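Local structure of chromosomal replication initiator protein DnaA (Helicobacter pylori, 2WP0) at residues 50-55 and 87-91. The protein probably initiates and regulates chromosomal replication by binding the origin as its ATP form, and through its N-terminal domain I binds the regulator HobA. Numbering follows the deposited sequence.
Sequences PNQVLC and IEVAP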
ATOM      1  N   PRO D  50      22.767 -26.015  15.128  1.00 56.14           N
ATOM      2  CA  PRO D  50      23.302 -26.388  13.818  1.00 54.67           C
ATOM      3  C   PRO D  50      23.495 -25.169  12.942  1.00 51.53           C
ATOM      4  O   PRO D  50      24.489 -25.073  12.228  1.00 51.14           O
ATOM      5  CB  PRO D  50      22.193 -27.250  13.224  1.00 52.57           C
ATOM      6  CG  PRO D  50      21.348 -27.662  14.386  1.00 54.79           C
ATOM      7  CD  PRO D  50      21.425 -26.564  15.366  1.00 55.47           C
ATOM      8  N   ASN D  51      22.551 -24.240  12.997  1.00 46.48           N
ATOM      9  CA  ASN D  51      22.626 -23.075  12.140  1.00 43.79           C
ATOM     10  C   ASN D  51      22.217 -21.770  12.828  1.00 44.06           C
ATOM     11  O   ASN D  51      21.812 -21.751  13.999  1.00 45.98           O
ATOM     12  CB  ASN D  51      21.773 -23.304  10.906  1.00 40.15           C
ATOM     13  CG  ASN D  51      20.349 -23.621  11.256  1.00 39.29           C
ATOM     14  OD1 ASN D  51      19.636 -22.788  11.810  1.00 39.43           O
ATOM     15  ND2 ASN D  51      19.924 -24.840  10.960  1.00 40.10           N
ATOM     16  N   GLN D  52      22.317 -20.680  12.076  1.00 49.79           N
ATOM     17  CA  GLN D  52      22.096 -19.340  12.605  1.00 49.01           C
ATOM     18  C   GLN D  52      20.654 -19.017  13.010  1.00 47.39           C
ATOM     19  O   GLN D  52      20.428 -18.460  14.090  1.00 47.83           O
ATOM     20  CB  GLN D  52      22.589 -18.298  11.608  1.00 47.93           C
ATOM     21  CG  GLN D  52      22.589 -16.883  12.148  1.00 45.24           C
ATOM     22  CD  GLN D  52      23.410 -16.740  13.414  1.00 44.72           C
ATOM     23  OE1 GLN D  52      24.605 -17.033  13.436  1.00 45.71           O
ATOM     24  NE2 GLN D  52      22.769 -16.281  14.479  1.00 43.94           N
ATOM     25  N   VAL D  53      19.688 -19.327  12.148  1.00 28.23           N
ATOM     26  CA  VAL D  53      18.290 -19.079  12.481  1.00 26.84           C
ATOM     27  C   VAL D  53      17.901 -19.812  13.762  1.00 27.67           C
ATOM     28  O   VAL D  53      17.191 -19.257  14.606  1.00 27.57           O
ATOM     29  CB  VAL D  53      17.339 -19.512  11.364  1.00 25.45           C
ATOM     30  CG1 VAL D  53      15.900 -19.557  11.872  1.00 24.68           C
ATOM     31  CG2 VAL D  53      17.454 -18.586  10.202  1.00 23.63           C
ATOM     32  N   LEU D  54      18.364 -21.054  13.920  1.00 33.88           N
ATOM     33  CA  LEU D  54      18.092 -21.793  15.160  1.00 37.04           C
ATOM     34  C   LEU D  54      18.758 -21.123  16.349  1.00 39.63           C
ATOM     35  O   LEU D  54      18.115 -20.902  17.386  1.00 40.83           O
ATOM     36  CB  LEU D  54      18.505 -23.266  15.059  1.00 38.63           C
ATOM     37  CG  LEU D  54      17.304 -24.009  14.479  1.00 36.26           C
ATOM     38  CD1 LEU D  54      17.617 -25.090  13.459  1.00 35.98           C
ATOM     39  CD2 LEU D  54      16.211 -24.377  15.473  1.00 37.42           C
ATOM     40  N   CYS D  55      20.041 -20.793  16.193  1.00 45.28           N
ATOM     41  CA  CYS D  55      20.755 -20.103  17.251  1.00 46.85           C
ATOM     42  C   CYS D  55      20.012 -18.829  17.657  1.00 44.31           C
ATOM     43  O   CYS D  55      19.939 -18.486  18.839  1.00 45.08           O
ATOM     44  CB  CYS D  55      22.197 -19.792  16.844  1.00 46.03           C
ATOM     45  SG  CYS D  55      23.148 -18.807  18.064  1.00 46.41           S
ATOM     46  N   ILE D  87      24.001 -19.692  23.373  1.00 45.36           N
ATOM     47  CA  ILE D  87      23.993 -20.662  22.284  1.00 47.12           C
ATOM     48  C   ILE D  87      24.627 -20.100  20.999  1.00 44.03           C
ATOM     49  O   ILE D  87      24.540 -18.897  20.729  1.00 40.53           O
ATOM     50  CB  ILE D  87      22.593 -21.221  22.023  1.00 50.13           C
ATOM     51  CG1 ILE D  87      22.354 -21.315  20.525  1.00 49.57           C
ATOM     52  CG2 ILE D  87      21.536 -20.367  22.687  1.00 48.78           C
ATOM     53  CD1 ILE D  87      21.319 -22.312  20.174  1.00 52.42           C
ATOM     54  N   GLU D  88      25.281 -20.971  20.233  1.00 54.22           N
ATOM     55  CA  GLU D  88      26.040 -20.550  19.065  1.00 51.84           C
ATOM     56  C   GLU D  88      25.830 -21.489  17.896  1.00 54.25           C
ATOM     57  O   GLU D  88      25.174 -22.507  18.035  1.00 56.68           O
ATOM     58  CB  GLU D  88      27.523 -20.543  19.394  1.00 50.79           C
ATOM     59  CG  GLU D  88      27.994 -19.384  20.239  1.00 46.55           C
ATOM     60  CD  GLU D  88      29.396 -19.619  20.787  1.00 46.22           C
ATOM     61  OE1 GLU D  88      29.600 -20.646  21.470  1.00 48.81           O
ATOM     62  OE2 GLU D  88      30.300 -18.791  20.534  1.00 43.31           O
ATOM     63  N   VAL D  89      26.406 -21.146  16.744  1.00 40.64           N
ATOM     64  CA  VAL D  89      26.445 -22.062  15.594  1.00 41.69           C
ATOM     65  C   VAL D  89      27.733 -22.903  15.646  1.00 44.32           C
ATOM     66  O   VAL D  89      28.693 -22.529  16.326  1.00 44.11           O
ATOM     67  CB  VAL D  89      26.317 -21.307  14.232  1.00 38.68           C
ATOM     68  CG1 VAL D  89      26.013 -22.277  13.096  1.00 38.83           C
ATOM     69  CG2 VAL D  89      25.233 -20.255  14.305  1.00 36.01           C
ATOM     70  N   ALA D  90      27.765 -24.009  14.904  1.00 51.45           N
ATOM     71  CA  ALA D  90      28.753 -25.069  15.137  1.00 54.59           C
ATOM     72  C   ALA D  90      30.214 -24.884  14.648  1.00 54.79           C
ATOM     73  O   ALA D  90      31.134 -24.850  15.462  1.00 55.51           O
ATOM     74  CB  ALA D  90      28.181 -26.407  14.693  1.00 55.45           C
ATOM     75  N   PRO D  91      30.449 -24.828  13.329  1.00 90.30           N
ATOM     76  CA  PRO D  91      31.861 -24.635  12.975  1.00 90.24           C
ATOM     77  C   PRO D  91      32.135 -23.251  12.403  1.00 88.38           C
ATOM     78  O   PRO D  91      32.405 -23.168  11.204  1.00146.24           O
ATOM     79  CB  PRO D  91      32.091 -25.683  11.874  1.00 91.52           C
ATOM     80  CG  PRO D  91      30.720 -26.317  11.604  1.00 92.05           C
ATOM     81  CD  PRO D  91      29.702 -25.389  12.198  1.00 90.71           C
TER
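Van der Waals packing, with an apolar part around Cys55, joins the start of helix 52-71 to the last part of strand 84-89. Cys55 lies at its centre and directs its side chain at the strand. Its SG is 3.6 Å from CG1 of Ile87, and its CB is 4.0 Å from CG2 of Val89. SG also meets the strand backbone, 3.5 Å from CA of Glu88 and 3.0 Å from O of Ile87, a tight contact. The CA-to-CB bond of Glu88 points away from the segment 50-55.

Val89 meets the first residues of the segment 50-55. Two of these contacts set oxygens against methyls: its CG1 is 3.3 Å from O of Pro50, and its CG2 is 3.4 Å from OE1 of Gln52. CG1 is also 3.6 Å from CA of Asn51.

The hydrogen bonds here hold the helix start itself. Asn51 is the N-cap: its OD1 accepts from N of Leu54 at 3.0 Å. Its backbone O accepts from N of Cys55, also at 3.0 Å, closing the first turn. Gln52 NE2 bonds to Thr56 OG1 one turn on. The helix start also faces the partner protein: Asn51 packs on Leu45 of HobA and Val53 on Val44 of HobA.

This contact belongs to the beta-alpha-beta unit of domain I, made of strand 44-49, helix 52-71 and strand 84-89. Glu88 bonds through its backbone to Phe47 and Ala49, so the two parallel strands run side by side, and Cys55 and Ile87 both touch Ala49.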